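Local coordinates for protein cyclopropane mycolic acid synthase 3 (Mycobacterium tuberculosis, PDB 1L1E) that probably converts a double bond of alpha mycolic acids to a cyclopropane ring, using a methylene group from S-adenosyl-L-methionine, at residues L25-D28 / T32-C35. Residues are numbered along the deposited sequence; the frame is centred on the assembly and turned at random.
With SAH (S-adenosyl-L-homocysteine), chain D; CO3 (carbonate ion), chain C.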
loop_
_atom_site.group_PDB
_atom_site.type_symbol
_atom_site.label_atom_id
_atom_site.label_comp_id
_atom_site.label_asym_id
_atom_site.label_seq_id
_atom_site.Cartn_x
_atom_site.Cartn_y
_atom_site.Cartn_z
ATOM N N LEU A 25 12.638 -12.748 0.318
ATOM C CA LEU A 25 13.421 -13.116 -0.855
ATOM C C LEU A 25 13.329 -12.088 -1.983
ATOM O O LEU A 25 14.132 -12.127 -2.918
ATOM C CB LEU A 25 13.008 -14.496 -1.384
ATOM C CG LEU A 25 13.404 -15.687 -0.499
ATOM C CD1 LEU A 25 12.948 -16.979 -1.161
ATOM C CD2 LEU A 25 14.917 -15.696 -0.274
ATOM N N PHE A 26 12.351 -11.185 -1.926
ATOM C CA PHE A 26 12.255 -10.172 -2.975
ATOM C C PHE A 26 12.021 -8.746 -2.484
ATOM O O PHE A 26 12.403 -7.789 -3.157
ATOM C CB PHE A 26 11.225 -10.581 -4.055
ATOM C CG PHE A 26 9.793 -10.622 -3.585
ATOM C CD1 PHE A 26 9.018 -9.468 -3.577
ATOM C CD2 PHE A 26 9.208 -11.825 -3.196
ATOM C CE1 PHE A 26 7.680 -9.509 -3.194
ATOM C CE2 PHE A 26 7.873 -11.878 -2.810
ATOM C CZ PHE A 26 7.109 -10.716 -2.810
ATOM N N LEU A 27 11.428 -8.584 -1.305
ATOM C CA LEU A 27 11.215 -7.233 -0.779
ATOM C C LEU A 27 12.560 -6.651 -0.324
ATOM O O LEU A 27 13.511 -7.389 -0.065
ATOM C CB LEU A 27 10.245 -7.263 0.409
ATOM C CG LEU A 27 8.855 -7.872 0.182
ATOM C CD1 LEU A 27 8.054 -7.830 1.471
ATOM C CD2 LEU A 27 8.142 -7.110 -0.910
ATOM N N ASP A 28 12.645 -5.329 -0.239
ATOM C CA ASP A 28 13.873 -4.689 0.217
ATOM C C ASP A 28 13.985 -4.965 1.733
ATOM O O ASP A 28 13.077 -5.550 2.318
ATOM C CB ASP A 28 13.801 -3.183 -0.053
ATOM C CG ASP A 28 12.827 -2.482 0.859
ATOM O OD1 ASP A 28 11.603 -2.729 0.744
ATOM O OD2 ASP A 28 13.290 -1.682 1.698
ATOM N N THR A 32 9.026 -3.271 2.667
ATOM C CA THR A 32 7.894 -2.468 2.204
ATOM C C THR A 32 7.302 -3.207 1.022
ATOM O O THR A 32 8.022 -3.596 0.110
ATOM C CB THR A 32 8.329 -1.056 1.777
ATOM O OG1 THR A 32 8.788 -0.352 2.925
ATOM C CG2 THR A 32 7.155 -0.276 1.171
ATOM N N TYR A 33 5.986 -3.395 1.047
ATOM C CA TYR A 33 5.280 -4.151 0.015
ATOM C C TYR A 33 4.209 -3.286 -0.632
ATOM O O TYR A 33 3.017 -3.464 -0.381
ATOM C CB TYR A 33 4.640 -5.378 0.675
ATOM C CG TYR A 33 4.018 -6.390 -0.253
ATOM C CD1 TYR A 33 2.939 -7.169 0.169
ATOM C CD2 TYR A 33 4.525 -6.603 -1.531
ATOM C CE1 TYR A 33 2.378 -8.139 -0.661
ATOM C CE2 TYR A 33 3.974 -7.567 -2.371
ATOM C CZ TYR A 33 2.900 -8.333 -1.930
ATOM O OH TYR A 33 2.345 -9.281 -2.766
ATOM N N SER A 34 4.656 -2.359 -1.468
ATOM C CA SER A 34 3.793 -1.423 -2.168
ATOM C C SER A 34 4.663 -0.604 -3.123
ATOM O O SER A 34 5.881 -0.548 -2.964
ATOM C CB SER A 34 3.098 -0.501 -1.157
ATOM O OG SER A 34 4.034 0.110 -0.273
ATOM N N CYS A 35 4.034 0.010 -4.119
ATOM C CA CYS A 35 4.734 0.833 -5.101
ATOM C C CYS A 35 5.763 1.784 -4.488
ATOM O O CYS A 35 5.428 2.599 -3.632
ATOM C CB CYS A 35 3.726 1.660 -5.894
ATOM S SG CYS A 35 4.493 2.695 -7.143
HETATM N N SAH D . 1.293 -0.585 4.032
HETATM C CA SAH D . 2.333 -1.615 4.037
HETATM C CB SAH D . 1.726 -3.005 3.743
HETATM C CG SAH D . 0.930 -3.143 2.442
HETATM S SD SAH D . 0.262 -4.792 2.174
HETATM C C SAH D . 3.413 -1.302 2.988
HETATM O O SAH D . 3.296 -0.266 2.326
HETATM O OXT SAH D . 4.341 -2.108 2.826
HETATM C "C5'" SAH D . -1.454 -4.574 2.757
HETATM C "C4'" SAH D . -1.603 -4.356 4.268
HETATM O "O4'" SAH D . -2.943 -3.920 4.636
HETATM C "C3'" SAH D . -1.359 -5.619 5.090
HETATM O "O3'" SAH D . -0.678 -5.225 6.303
HETATM C "C2'" SAH D . -2.746 -6.126 5.373
HETATM O "O2'" SAH D . -2.768 -7.052 6.463
HETATM C "C1'" SAH D . -3.470 -4.839 5.627
HETATM N N9 SAH D . -4.943 -4.927 5.524
HETATM C C8 SAH D . -5.739 -5.447 4.554
HETATM N N7 SAH D . -7.017 -5.373 4.731
HETATM C C5 SAH D . -7.112 -4.729 5.959
HETATM C C6 SAH D . -8.217 -4.315 6.773
HETATM N N6 SAH D . -9.496 -4.510 6.421
HETATM N N1 SAH D . -7.935 -3.685 7.971
HETATM C C2 SAH D . -6.644 -3.480 8.332
HETATM N N3 SAH D . -5.531 -3.822 7.650
HETATM C C4 SAH D . -5.840 -4.451 6.462
HETATM C C CO3 C . 0.254 -0.385 -4.032
HETATM O O1 CO3 C . -1.024 0.363 -3.817
HETATM O O2 CO3 C . 0.232 -1.728 -4.264
HETATM O O3 CO3 C . 1.429 0.284 -4.004
HETATM O O HOH W 1 10.390 -3.502 -1.377
#
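D28 and T32 make the direct polar link between 25-28 and 32-35. The backbone N of T32 donates to D28 OD1 at 3.3 Å, with an N-H...O angle of 152°. The donor comes to the syn side of the carboxylate, 26° out of its plane. One water bridges the same pair: it donates to D28 OD1 at 2.6 Å and to T32 O at 2.8 Å. The other carboxylate oxygen, OD2, bonds to T30 OG1, which also bonds T32 OG1.

Both segments lie in the loop between helices 20-23 and 45-58 of a Rossmann-like methyltransferase fold, and T32, Y33 and S34 line the cofactor pocket. Y33 N donates to OXT of S-adenosyl-L-homocysteine at 2.7 Å, and S34 OG donates to O of the same carboxylate. K52 NZ also bonds S34 OG. C35 N donates to carbonate O3 at 2.6 Å.

Apolar contacts form beside the polar link. L27 CD2 sits 3.7 Å from Y33 CD2, oblique to the ring. Y33 CG is anti to its backbone N (chi1 -172°), which carries the ring between L27 and the cofactor sulfur. Y33 CE2 lies at the edge of the F26 ring, near its plane, 4.3 Å from F26 CE1. W239 of helix 229-245 packs against both rings.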